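Local coordinates for protein minor fimbrium subunit Mfa5 (Porphyromonas gingivalis ATCC 33277, PDB 6TO1) that serves as an accessory subunit of the minor fimbriae, pili that mediate biofilm formation and adhesion to host cells and to other oral bacteria, at residues Ile143-Ser148 against Gly362-Asp367; Lys159-Gly164 against Glu168-Ala173; Met215-Met220 against Ile345-Phe350; Ser374-Ala379 against Asn383-Ala388; Tyr508-Ser511 against Asn516-Leu519. All blocks are in the same frame, centred on the assembly; numbering follows the deposited sequence.

Contact 1 (Ile143-Ser148 against Gly362-Asp367); sequences IARLKS and GYDLGD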
# COMPACT_ATOMS: atom_id res chain seq x y z
N ILE A 143 17.45 -7.24 43.39
CA ILE A 143 18.07 -7.66 42.14
C ILE A 143 17.11 -8.34 41.18
O ILE A 143 17.40 -8.42 39.98
CB ILE A 143 19.30 -8.55 42.43
CG1 ILE A 143 20.11 -8.84 41.16
CG2 ILE A 143 18.84 -9.89 43.01
CD1 ILE A 143 20.88 -7.67 40.60
N ALA A 144 15.97 -8.84 41.66
CA ALA A 144 14.97 -9.32 40.72
C ALA A 144 14.53 -8.22 39.74
O ALA A 144 14.11 -8.54 38.63
CB ALA A 144 13.76 -9.87 41.47
N ARG A 145 14.66 -6.95 40.13
CA ARG A 145 14.31 -5.86 39.23
C ARG A 145 15.24 -5.83 38.02
O ARG A 145 14.78 -5.91 36.88
CB ARG A 145 14.37 -4.53 39.98
CG ARG A 145 13.31 -4.38 41.07
CD ARG A 145 13.38 -3.01 41.74
NE ARG A 145 12.53 -2.92 42.93
CZ ARG A 145 12.50 -1.87 43.75
NH1 ARG A 145 13.25 -0.80 43.51
NH2 ARG A 145 11.72 -1.88 44.81
N LEU A 146 16.55 -5.72 38.26
CA LEU A 146 17.48 -5.67 37.13
C LEU A 146 17.43 -6.98 36.34
O LEU A 146 17.50 -6.96 35.10
CB LEU A 146 18.90 -5.37 37.62
CG LEU A 146 19.90 -5.10 36.49
CD1 LEU A 146 19.41 -3.96 35.56
CD2 LEU A 146 21.29 -4.79 37.01
N LYS A 147 17.28 -8.11 37.02
CA LYS A 147 17.19 -9.38 36.30
C LYS A 147 16.01 -9.36 35.34
O LYS A 147 16.12 -9.82 34.20
CB LYS A 147 17.11 -10.56 37.28
CG LYS A 147 18.52 -11.02 37.75
CD LYS A 147 18.51 -11.64 39.16
CE LYS A 147 17.62 -12.88 39.25
NZ LYS A 147 17.91 -13.70 40.48
N SER A 148 14.88 -8.77 35.77
CA SER A 148 13.69 -8.71 34.92
C SER A 148 13.88 -7.70 33.79
O SER A 148 13.42 -7.93 32.67
CB SER A 148 12.46 -8.33 35.75
OG SER A 148 11.32 -8.23 34.94
N GLY A 362 7.43 0.14 34.75
CA GLY A 362 7.81 0.28 36.14
C GLY A 362 8.15 -1.07 36.74
O GLY A 362 7.30 -1.96 36.82
N TYR A 363 9.39 -1.22 37.18
CA TYR A 363 9.89 -2.50 37.69
C TYR A 363 9.79 -2.65 39.21
O TYR A 363 10.17 -3.71 39.73
CB TYR A 363 11.33 -2.70 37.20
CG TYR A 363 11.37 -3.10 35.74
CD1 TYR A 363 11.55 -4.42 35.35
CD2 TYR A 363 11.15 -2.15 34.74
CE1 TYR A 363 11.57 -4.77 34.03
CE2 TYR A 363 11.14 -2.50 33.42
CZ TYR A 363 11.36 -3.80 33.07
OH TYR A 363 11.33 -4.14 31.74
N ASP A 364 9.29 -1.65 39.93
CA ASP A 364 8.93 -1.80 41.34
C ASP A 364 7.50 -2.34 41.38
O ASP A 364 6.55 -1.61 41.05
CB ASP A 364 9.05 -0.46 42.07
CG ASP A 364 8.77 -0.57 43.57
OD1 ASP A 364 8.16 -1.56 44.00
OD2 ASP A 364 9.17 0.35 44.30
N LEU A 365 7.34 -3.61 41.72
CA LEU A 365 6.02 -4.24 41.69
C LEU A 365 5.26 -4.14 43.02
O LEU A 365 4.21 -4.78 43.17
CB LEU A 365 6.14 -5.72 41.30
CG LEU A 365 6.89 -6.01 39.99
CD1 LEU A 365 6.84 -7.51 39.65
CD2 LEU A 365 6.33 -5.24 38.85
N GLY A 366 5.74 -3.34 43.95
CA GLY A 366 5.10 -3.17 45.25
C GLY A 366 4.15 -2.00 45.37
O GLY A 366 3.77 -1.64 46.49
N ASP A 367 3.78 -1.39 44.24
CA ASP A 367 2.89 -0.22 44.15
C ASP A 367 3.33 0.92 45.07
O ASP A 367 2.67 1.31 46.03
CB ASP A 367 1.44 -0.58 44.43
CG ASP A 367 0.48 0.55 44.04
OD1 ASP A 367 0.86 1.40 43.20
OD2 ASP A 367 -0.63 0.58 44.60
O HOH W 1 9.45 -4.04 45.56
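Arg145 and Asp364 run alongside each other with their ends turned in one direction. They join the start of helix 143-160 to the loop after strand 357-362 in the von Willebrand factor A fold, a mixed sheet flanked by helices. Ser135, Ser137 and Thr207 bind a magnesium ion nearby, consistent with a metal-ion-dependent adhesion site (MIDAS), and the Arg145 side chain is about 6 Å from the ion. Guanidinium and carboxylate are stacked, their planes 25° apart, with Asp364 CB over the centre of one guanidinium face. Arg145 NH2 is 3.4 Å from Asp364 OD2, but the oxygen stands far off the plane of the guanidinium. The salt bridge is therefore one of charge alone, and no N-H is aimed at the oxygen. A water sits in the guanidinium plane instead. It accepts from Arg145 NH2 and donates to Asp364 OD1. Arg145 NH1 has a stronger partner in Asp235. Asp364 OD1 also takes the backbone N of Gly366 at 3.0 Å, an Asx turn that helps to hold the carboxylate. Farther back along the arginine, Arg145 CG rests 3.5 Å from Tyr363 O. The tyrosine ring is turned to the helix by its first torsion (chi1 -76°, CG beside the backbone N), and its hydroxyl bonds to Ser152. Ser148 OG approaches the edge of this ring, near its plane, 3.6 Å from Tyr363 CE1.

Contact 2 (Lys159-Gly164 against Glu168-Ala173); sequences KMLPKG and EGVRIA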
# COMPACT_ATOMS: atom_id res chain seq x y z
N LYS A 159 11.59 -9.08 19.70
CA LYS A 159 10.25 -8.87 19.17
C LYS A 159 10.21 -7.76 18.14
O LYS A 159 9.51 -7.86 17.13
CB LYS A 159 9.31 -8.58 20.35
CG LYS A 159 7.85 -8.68 20.03
CD LYS A 159 7.03 -8.32 21.25
CE LYS A 159 6.75 -9.53 22.12
NZ LYS A 159 5.86 -9.15 23.25
N MET A 160 10.97 -6.69 18.35
CA MET A 160 10.96 -5.58 17.41
C MET A 160 11.89 -5.81 16.23
O MET A 160 11.70 -5.18 15.19
CB MET A 160 11.27 -4.29 18.17
CG MET A 160 10.12 -3.90 19.14
SD MET A 160 10.54 -2.20 19.87
CE MET A 160 11.55 -2.33 20.83
N LEU A 161 12.88 -6.69 16.37
CA LEU A 161 13.80 -7.00 15.28
C LEU A 161 13.71 -8.50 14.97
O LEU A 161 14.69 -9.23 15.11
CB LEU A 161 15.21 -6.60 15.64
CG LEU A 161 15.51 -5.10 15.73
CD1 LEU A 161 16.88 -4.87 16.39
CD2 LEU A 161 15.44 -4.45 14.37
N PRO A 162 12.54 -8.98 14.56
CA PRO A 162 12.34 -10.43 14.42
C PRO A 162 13.18 -11.08 13.32
O PRO A 162 13.39 -12.30 13.36
CB PRO A 162 10.84 -10.55 14.12
CG PRO A 162 10.48 -9.25 13.50
CD PRO A 162 11.33 -8.21 14.23
N LYS A 163 13.63 -10.33 12.32
CA LYS A 163 14.51 -10.84 11.27
C LYS A 163 15.94 -10.34 11.46
O LYS A 163 16.73 -10.35 10.51
CB LYS A 163 13.97 -10.44 9.90
CG LYS A 163 12.58 -10.98 9.60
CD LYS A 163 12.14 -10.58 8.20
CE LYS A 163 10.87 -11.31 7.78
NZ LYS A 163 10.52 -11.03 6.35
N GLY A 164 16.27 -9.89 12.66
CA GLY A 164 17.59 -9.35 12.90
C GLY A 164 17.94 -8.23 11.96
O GLY A 164 17.16 -7.29 11.73
N GLU A 168 12.93 -5.08 8.22
CA GLU A 168 12.61 -3.86 7.50
C GLU A 168 12.12 -2.77 8.45
O GLU A 168 11.28 -3.02 9.32
CB GLU A 168 11.53 -4.15 6.45
CG GLU A 168 12.02 -4.05 5.01
CD GLU A 168 10.95 -4.45 4.00
OE1 GLU A 168 9.98 -3.67 3.82
OE2 GLU A 168 11.07 -5.54 3.39
N GLY A 169 12.66 -1.57 8.29
CA GLY A 169 12.07 -0.38 8.85
C GLY A 169 12.44 -0.03 10.28
O GLY A 169 12.27 1.13 10.66
N VAL A 170 12.93 -0.98 11.07
CA VAL A 170 13.08 -0.81 12.51
C VAL A 170 14.56 -0.70 12.84
O VAL A 170 15.35 -1.50 12.35
CB VAL A 170 12.47 -1.99 13.29
CG1 VAL A 170 12.68 -1.81 14.82
CG2 VAL A 170 11.01 -2.17 12.95
N ARG A 171 14.94 0.29 13.69
CA ARG A 171 16.24 0.30 14.32
C ARG A 171 16.09 0.55 15.83
O ARG A 171 15.14 1.20 16.27
CB ARG A 171 17.20 1.37 13.75
CG ARG A 171 17.50 1.24 12.26
CD ARG A 171 18.49 2.30 11.80
NE ARG A 171 18.06 3.65 12.15
CZ ARG A 171 18.86 4.71 12.08
NH1 ARG A 171 20.11 4.57 11.66
NH2 ARG A 171 18.43 5.90 12.44
N ILE A 172 17.04 0.04 16.61
CA ILE A 172 17.02 0.19 18.06
C ILE A 172 18.37 0.70 18.52
O ILE A 172 19.41 0.17 18.11
CB ILE A 172 16.69 -1.14 18.78
CG1 ILE A 172 15.32 -1.69 18.40
CG2 ILE A 172 16.68 -0.92 20.30
CD1 ILE A 172 15.04 -3.07 18.99
N ALA A 173 18.36 1.73 19.36
CA ALA A 173 19.52 2.22 20.08
C ALA A 173 19.32 1.93 21.57
O ALA A 173 18.20 1.66 22.04
CB ALA A 173 19.74 3.71 19.86
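Leu161 and Ile172 share a first torsion that sets CG of the one and CG1 of the other beside the backbone N (chi1 -69° and -61°). Both chains then extend, and the two run antiparallel alongside one another. Ile172 CD1 is 3.7 Å from Leu161 CD1 and also lies near Leu161 CG. The second branch of the leucine goes elsewhere. Leu161 CD2 lies 3.8 Å from Val170 CG1 and 3.6 Å from Val170 O. Met160 comes in nearly perpendicular to Ile172, and its CB lies 4.0 Å from Ile172 CD1. The methyl at the end of the methionine is also near, but its position is doubtful. This is the second half of the beta-alpha-beta crossover in the von Willebrand factor A domain, made of strand 126-133, helix 143-160 and strand 170-177. Helix 143-160 ends at Met160, and a type I turn from Leu161 to Gly164 follows. That turn is closed by a hydrogen bond from Gly164 N to Leu161 O of 3.0 Å. Val170 and Ile172 alternate with Arg171, so both face the helix end while Arg171 points away and pairs with Asp127. The four touching residues are buried. Leu194 of helix 191-199 also packs on Leu161 and Ile172, while Val128 of strand 126-133 touches Met160. One backbone oxygen joins the packing: Met160 O is 3.5 Å from Val170 CG1.

Contact 3 (Met215-Met220 against Ile345-Phe350); sequences MARNIM and INEAQF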
# COMPACT_ATOMS: atom_id res chain seq x y z
N MET A 215 20.25 11.61 27.01
CA MET A 215 21.04 10.88 26.03
C MET A 215 20.16 10.28 24.93
O MET A 215 20.53 10.29 23.75
CB MET A 215 21.86 9.79 26.72
CG MET A 215 22.76 9.08 25.73
SD MET A 215 23.84 7.92 26.54
CE MET A 215 25.15 9.05 27.03
N ALA A 216 19.00 9.75 25.30
CA ALA A 216 18.04 9.28 24.32
C ALA A 216 17.62 10.39 23.36
O ALA A 216 17.49 10.15 22.15
CB ALA A 216 16.82 8.70 25.04
N ARG A 217 17.40 11.61 23.87
CA ARG A 217 17.05 12.72 22.99
C ARG A 217 18.22 13.06 22.06
O ARG A 217 18.01 13.36 20.88
CB ARG A 217 16.64 13.95 23.79
CG ARG A 217 15.40 13.77 24.59
CD ARG A 217 14.76 15.11 24.93
NE ARG A 217 15.62 16.01 25.69
CZ ARG A 217 16.02 17.21 25.27
NH1 ARG A 217 16.75 17.97 26.07
NH2 ARG A 217 15.70 17.65 24.06
N ASN A 218 19.45 12.99 22.56
CA ASN A 218 20.61 13.25 21.73
C ASN A 218 20.69 12.22 20.61
O ASN A 218 20.95 12.57 19.45
CB ASN A 218 21.90 13.21 22.54
CG ASN A 218 22.12 14.46 23.39
OD1 ASN A 218 21.39 15.45 23.32
ND2 ASN A 218 23.17 14.41 24.19
N ILE A 219 20.47 10.95 20.94
CA ILE A 219 20.52 9.90 19.94
C ILE A 219 19.39 10.06 18.94
O ILE A 219 19.60 9.93 17.73
CB ILE A 219 20.46 8.52 20.63
CG1 ILE A 219 21.77 8.27 21.37
CG2 ILE A 219 20.24 7.42 19.60
CD1 ILE A 219 21.74 7.11 22.33
N MET A 220 18.18 10.33 19.42
CA MET A 220 17.03 10.43 18.53
C MET A 220 17.12 11.63 17.60
O MET A 220 16.49 11.61 16.53
CB MET A 220 15.75 10.51 19.36
CG MET A 220 14.51 10.31 18.50
SD MET A 220 14.34 8.58 17.99
CE MET A 220 13.63 7.80 19.43
N ILE A 345 10.40 13.95 34.36
CA ILE A 345 9.18 14.28 33.63
C ILE A 345 9.43 15.48 32.72
O ILE A 345 8.99 15.52 31.56
CB ILE A 345 8.01 14.54 34.60
CG1 ILE A 345 7.71 13.30 35.45
CG2 ILE A 345 6.81 15.00 33.78
CD1 ILE A 345 6.86 13.57 36.67
N ASN A 346 10.16 16.49 33.23
CA ASN A 346 10.49 17.70 32.48
C ASN A 346 11.29 17.37 31.23
O ASN A 346 11.01 17.88 30.14
CB ASN A 346 11.29 18.63 33.43
CG ASN A 346 11.16 20.10 33.12
OD1 ASN A 346 11.30 20.94 34.02
ND2 ASN A 346 10.98 20.44 31.86
N GLU A 347 12.28 16.49 31.38
CA GLU A 347 13.12 16.09 30.26
C GLU A 347 12.32 15.31 29.23
O GLU A 347 12.49 15.51 28.02
CB GLU A 347 14.27 15.25 30.79
CG GLU A 347 15.34 14.96 29.76
CD GLU A 347 16.14 16.19 29.40
OE1 GLU A 347 16.26 17.09 30.26
OE2 GLU A 347 16.66 16.25 28.28
N ALA A 348 11.42 14.45 29.69
CA ALA A 348 10.55 13.76 28.76
C ALA A 348 9.67 14.73 27.99
O ALA A 348 9.34 14.46 26.84
CB ALA A 348 9.71 12.72 29.48
N GLN A 349 9.28 15.84 28.61
CA GLN A 349 8.43 16.81 27.91
C GLN A 349 9.15 17.37 26.68
O GLN A 349 8.52 17.60 25.64
CB GLN A 349 8.02 17.96 28.84
CG GLN A 349 6.95 18.86 28.21
CD GLN A 349 5.67 18.10 27.87
OE1 GLN A 349 5.08 17.44 28.71
NE2 GLN A 349 5.25 18.20 26.63
N PHE A 350 10.46 17.60 26.79
CA PHE A 350 11.21 18.08 25.63
C PHE A 350 11.17 17.04 24.52
O PHE A 350 11.04 17.39 23.34
CB PHE A 350 12.67 18.41 26.00
CG PHE A 350 12.82 19.32 27.20
CD1 PHE A 350 11.93 20.38 27.40
CD2 PHE A 350 13.82 19.10 28.12
CE1 PHE A 350 12.05 21.20 28.50
CE2 PHE A 350 13.92 19.91 29.22
CZ PHE A 350 13.05 20.95 29.41
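Arg217 and Phe350 bring the two backbones nearest, with their CA atoms 8.4 Å apart. Both segments are helical, and at this spacing long side chains make the contact. It links helix 209-220 to helix 340-353 within the helical layer over one face of the von Willebrand factor A sheet. Arg217 is deposited in two conformers, and the account holds for one of them. In it the arginine chain bends at chi3 (-60°) and presents its NE side to Glu347. The grip is side-on, with two nitrogens on one oxygen. Arg217 NE donates to Glu347 OE2 at 2.8 Å, and Arg217 NH1 donates to the same Glu347 OE2, also at 2.8 Å. The oxygen lies almost in the guanidinium plane. The carboxylate plane is turned 42° away. NE meets OE2 from above it, NH1 from the tilted syn side, both on one face. Glu347 is buried, and its other oxygen, OE1, is bonded by Tyr309 and Gln210, so both ends of the carboxylate are engaged. Arg217 NH1 also pairs with Glu304, so the arginine is shared between two acids. Phe350 comes from another direction. Its CB sits over the centre of one guanidinium face, 3.6 Å from Arg217 CZ.

Contact 4 (Ser374-Ala379 against Asn383-Ala388); sequences SLKLTA and NHFFTA. With PO4 (phosphate ion), chain D.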
# COMPACT_ATOMS: atom_id res chain seq x y z
N SER A 374 5.14 8.97 38.85
CA SER A 374 6.17 9.69 38.11
C SER A 374 6.36 9.09 36.72
O SER A 374 6.43 9.82 35.72
CB SER A 374 7.49 9.68 38.88
OG SER A 374 7.40 10.53 39.99
N LEU A 375 6.43 7.76 36.63
CA LEU A 375 6.56 7.12 35.32
C LEU A 375 5.32 7.31 34.45
O LEU A 375 5.43 7.42 33.24
CB LEU A 375 6.89 5.63 35.49
CG LEU A 375 8.31 5.37 36.07
CD1 LEU A 375 8.42 3.88 36.37
CD2 LEU A 375 9.38 5.79 35.11
N LYS A 376 4.13 7.38 35.05
CA LYS A 376 2.95 7.65 34.25
C LYS A 376 3.03 9.02 33.59
O LYS A 376 2.66 9.17 32.42
CB LYS A 376 1.68 7.55 35.10
CG LYS A 376 1.27 6.17 35.44
CD LYS A 376 -0.02 6.18 36.33
CE LYS A 376 -0.27 4.82 36.92
NZ LYS A 376 -1.57 4.84 37.64
N LEU A 377 3.52 10.03 34.32
CA LEU A 377 3.59 11.38 33.76
C LEU A 377 4.74 11.52 32.77
O LEU A 377 4.72 12.43 31.94
CB LEU A 377 3.73 12.39 34.90
CG LEU A 377 2.48 12.60 35.76
CD1 LEU A 377 2.71 13.77 36.74
CD2 LEU A 377 1.25 12.86 34.95
N THR A 378 5.79 10.69 32.92
CA THR A 378 6.92 10.68 32.01
C THR A 378 6.50 10.11 30.65
O THR A 378 6.94 10.61 29.61
CB THR A 378 8.05 9.83 32.61
OG1 THR A 378 8.42 10.33 33.90
CG2 THR A 378 9.26 9.85 31.73
N ALA A 379 5.60 9.12 30.66
CA ALA A 379 5.12 8.52 29.43
C ALA A 379 4.22 9.49 28.66
O ALA A 379 3.76 10.51 29.19
CB ALA A 379 4.33 7.25 29.73
N ASN A 383 -1.69 5.39 29.61
CA ASN A 383 -1.78 4.12 28.91
C ASN A 383 -0.47 3.70 28.26
O ASN A 383 -0.36 2.56 27.81
CB ASN A 383 -2.88 4.19 27.85
CG ASN A 383 -4.27 4.11 28.46
OD1 ASN A 383 -4.43 3.75 29.63
ND2 ASN A 383 -5.29 4.44 27.68
N HIS A 384 0.53 4.59 28.19
CA HIS A 384 1.87 4.21 27.75
C HIS A 384 2.79 3.87 28.92
O HIS A 384 4.01 3.71 28.72
CB HIS A 384 2.49 5.33 26.91
CG HIS A 384 1.96 5.40 25.52
ND1 HIS A 384 0.67 5.81 25.24
CD2 HIS A 384 2.54 5.13 24.33
CE1 HIS A 384 0.49 5.80 23.93
NE2 HIS A 384 1.60 5.38 23.36
N PHE A 385 2.25 3.75 30.12
CA PHE A 385 2.94 3.19 31.27
C PHE A 385 2.34 1.82 31.59
O PHE A 385 1.12 1.64 31.50
CB PHE A 385 2.79 4.10 32.51
CG PHE A 385 3.11 3.42 33.78
CD1 PHE A 385 4.42 3.27 34.20
CD2 PHE A 385 2.10 2.91 34.60
CE1 PHE A 385 4.73 2.65 35.39
CE2 PHE A 385 2.41 2.27 35.79
CZ PHE A 385 3.72 2.16 36.18
N PHE A 386 3.18 0.88 31.98
CA PHE A 386 2.68 -0.34 32.62
C PHE A 386 3.70 -0.88 33.60
O PHE A 386 4.89 -0.61 33.50
CB PHE A 386 2.26 -1.39 31.57
CG PHE A 386 3.36 -1.87 30.65
CD1 PHE A 386 4.19 -2.90 31.04
CD2 PHE A 386 3.51 -1.32 29.38
CE1 PHE A 386 5.19 -3.36 30.19
CE2 PHE A 386 4.52 -1.78 28.53
CZ PHE A 386 5.33 -2.81 28.94
N THR A 387 3.20 -1.61 34.59
CA THR A 387 4.07 -2.27 35.55
C THR A 387 4.63 -3.54 34.91
O THR A 387 3.98 -4.17 34.08
CB THR A 387 3.33 -2.62 36.84
OG1 THR A 387 2.20 -3.43 36.50
CG2 THR A 387 2.86 -1.36 37.55
N ALA A 388 5.83 -3.91 35.33
CA ALA A 388 6.55 -5.02 34.73
C ALA A 388 6.09 -6.36 35.30
O ALA A 388 6.87 -7.16 35.82
CB ALA A 388 8.04 -4.83 34.92
P PO4 D . -0.33 3.39 41.05
O1 PO4 D . 0.02 2.44 39.92
O2 PO4 D . -0.78 4.73 40.50
O3 PO4 D . -1.50 2.85 41.85
O4 PO4 D . 0.86 3.60 41.95
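Phe385 inserts its ring beside Leu375 and Lys376, at the end of a beta-alpha-beta unit formed by strand 357-362, helix 369-378 and strand 385-387. The last of these is an outer strand of the von Willebrand factor A sheet within this chain. From the start of its side chain, Phe385 CB lies 3.9 Å from Lys376 CG and loosely faces the methyl of Ala379. CG is anti to the backbone N (chi1 163°), which carries the ring to the helix. The ring then divides its neighbours. On one flank Phe385 CD1 is 3.7 Å from Leu375 CB, and CE1 touches that CB and then Leu375 CD1. On the other flank Phe385 CD2 is 3.5 Å from Lys376 CG, and CE2 lies 3.9 Å from Lys376 CE. The leucine runs nearly perpendicular to the phenylalanine, while the extended lysine passes at a slant. Thr360 of strand 357-362 also packs against Phe385. Nearer the helix end, Ala379 CB rests 3.7 Å from His384 O. The aliphatic part of Lys376 is thus used for packing, and its charged end goes on to Glu382 and to a phosphate ion, probably from the crystallisation liquor. Lys376 NZ donates to phosphate O2 at 3.0 Å.

Contact 5 (Tyr508-Ser511 against Asn516-Leu519); sequences YTNS and NQQL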
# COMPACT_ATOMS: atom_id res chain seq x y z
N TYR A 508 -5.42 7.97 -10.24
CA TYR A 508 -5.72 7.52 -8.88
C TYR A 508 -5.15 8.46 -7.83
O TYR A 508 -4.28 9.29 -8.08
CB TYR A 508 -5.21 6.08 -8.66
CG TYR A 508 -3.70 5.90 -8.60
CD1 TYR A 508 -3.05 5.79 -7.38
CD2 TYR A 508 -2.92 5.84 -9.76
CE1 TYR A 508 -1.67 5.64 -7.30
CE2 TYR A 508 -1.54 5.68 -9.69
CZ TYR A 508 -0.93 5.60 -8.45
OH TYR A 508 0.43 5.44 -8.30
N THR A 509 -5.70 8.30 -6.63
CA THR A 509 -5.21 8.96 -5.43
C THR A 509 -4.40 7.95 -4.62
O THR A 509 -4.91 6.86 -4.30
CB THR A 509 -6.37 9.53 -4.61
OG1 THR A 509 -7.05 10.48 -5.43
CG2 THR A 509 -5.82 10.22 -3.35
N ASN A 510 -3.14 8.29 -4.33
CA ASN A 510 -2.22 7.32 -3.78
C ASN A 510 -2.43 7.20 -2.26
O ASN A 510 -3.33 7.79 -1.68
CB ASN A 510 -0.78 7.67 -4.17
CG ASN A 510 -0.24 8.90 -3.46
OD1 ASN A 510 -0.80 9.38 -2.47
ND2 ASN A 510 0.89 9.39 -3.95
N SER A 511 -1.60 6.37 -1.63
CA SER A 511 -1.81 5.99 -0.24
C SER A 511 -1.64 7.15 0.73
O SER A 511 -2.04 7.01 1.90
CB SER A 511 -0.84 4.87 0.13
OG SER A 511 0.52 5.30 0.05
N ASN A 516 -4.61 12.57 -8.81
CA ASN A 516 -4.18 12.71 -10.20
C ASN A 516 -2.88 11.98 -10.53
O ASN A 516 -2.13 12.42 -11.40
CB ASN A 516 -4.04 14.18 -10.59
CG ASN A 516 -4.04 14.40 -12.10
OD1 ASN A 516 -4.73 13.70 -12.84
ND2 ASN A 516 -3.25 15.36 -12.55
N GLN A 517 -2.57 10.90 -9.82
CA GLN A 517 -1.47 10.03 -10.20
C GLN A 517 -1.92 9.19 -11.40
O GLN A 517 -3.06 8.74 -11.45
CB GLN A 517 -1.07 9.12 -9.05
CG GLN A 517 -0.80 9.88 -7.75
CD GLN A 517 0.34 10.86 -7.88
OE1 GLN A 517 1.49 10.45 -8.00
NE2 GLN A 517 0.03 12.15 -7.87
N GLN A 518 -1.02 8.94 -12.34
CA GLN A 518 -1.48 8.34 -13.60
C GLN A 518 -0.54 7.26 -14.07
O GLN A 518 0.68 7.43 -14.01
CB GLN A 518 -1.61 9.43 -14.68
CG GLN A 518 -2.80 10.36 -14.45
CD GLN A 518 -2.99 11.35 -15.59
OE1 GLN A 518 -2.61 11.08 -16.73
NE2 GLN A 518 -3.58 12.51 -15.29
N LEU A 519 -1.11 6.15 -14.52
CA LEU A 519 -0.36 5.02 -15.04
C LEU A 519 -1.07 4.54 -16.29
O LEU A 519 -2.30 4.44 -16.32
CB LEU A 519 -0.26 3.89 -14.03
CG LEU A 519 0.67 4.07 -12.83
CD1 LEU A 519 0.42 2.92 -11.88
CD2 LEU A 519 2.10 4.12 -13.28
O HOH W 2 -7.38 10.96 -8.38
O HOH W 3 2.00 7.97 -6.29
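Tyr508 N donates to Gln517 O at 2.8 Å, the shortest polar bond between strands 508-510 and 517-519. Its partner is Gln517 N to Tyr508 O at 2.9 Å. Tyr508 and Gln517 thus form an antiparallel hydrogen-bonded pair in the beta hairpin of strands 501-510 and 517-520. Asn516 also faces Tyr508, with positive phi (62°), which makes this a G1 beta bulge. Asn516 N does not bond to Tyr508 O. It donates to a water that also bonds Thr509 OG1.

The side chains of the pair share one side of the sheet. Tyr508 CG stands between the backbone N and the carbonyl carbon (chi1 70°), the crowded position, and this lays the ring over its partner. Gln517 CB sits over one ring face, 3.6 Å from the ring centroid and 17° off its normal, a CH-pi contact. Tyr508 CE2 also reaches Leu519 CD1 at 4.0 Å. Val90 of strand 90-98 packs on both Tyr508 and Leu519. The Gln517 amide stands nearly upright to the ring. Its NE2 bonds back to Ser515 O, and its OE1 accepts a hydrogen bond from a second water. That water accepts from Asn510 ND2, whose amide also holds Glu514. Gln518 NE2 donates to Asn516 OD1 at 3.0 Å, while Gln518 OE1 is held by Lys505. Across these two segments one residue pair gives two backbone bonds, and the bulge leaves Asn516 N to a water, so side-chain amides and waters carry the remaining polar links.

Contacts 1 to 4 belong to the von Willebrand factor A domain and surround one six-stranded mixed sheet. Contacts 1 and 2 use the two ends of helix 143-160, with centres 26 Å apart. Contacts 2 and 3 are nested inside the chain loop that contact 1 closes; contacts 4 and 5 follow in series. Contact 4 adjoins contact 1, since strand 385-387 pairs with Gly362, and it packs on contact 3 through Ile345 and Thr378. Ala173 of contact 2 touches Ile219 of contact 3. Contact 5 lies in another, antiparallel sheet, its centre 31 to 52 Å from the others, so the elongated protein keeps its metal-bearing domain separate from this hairpin.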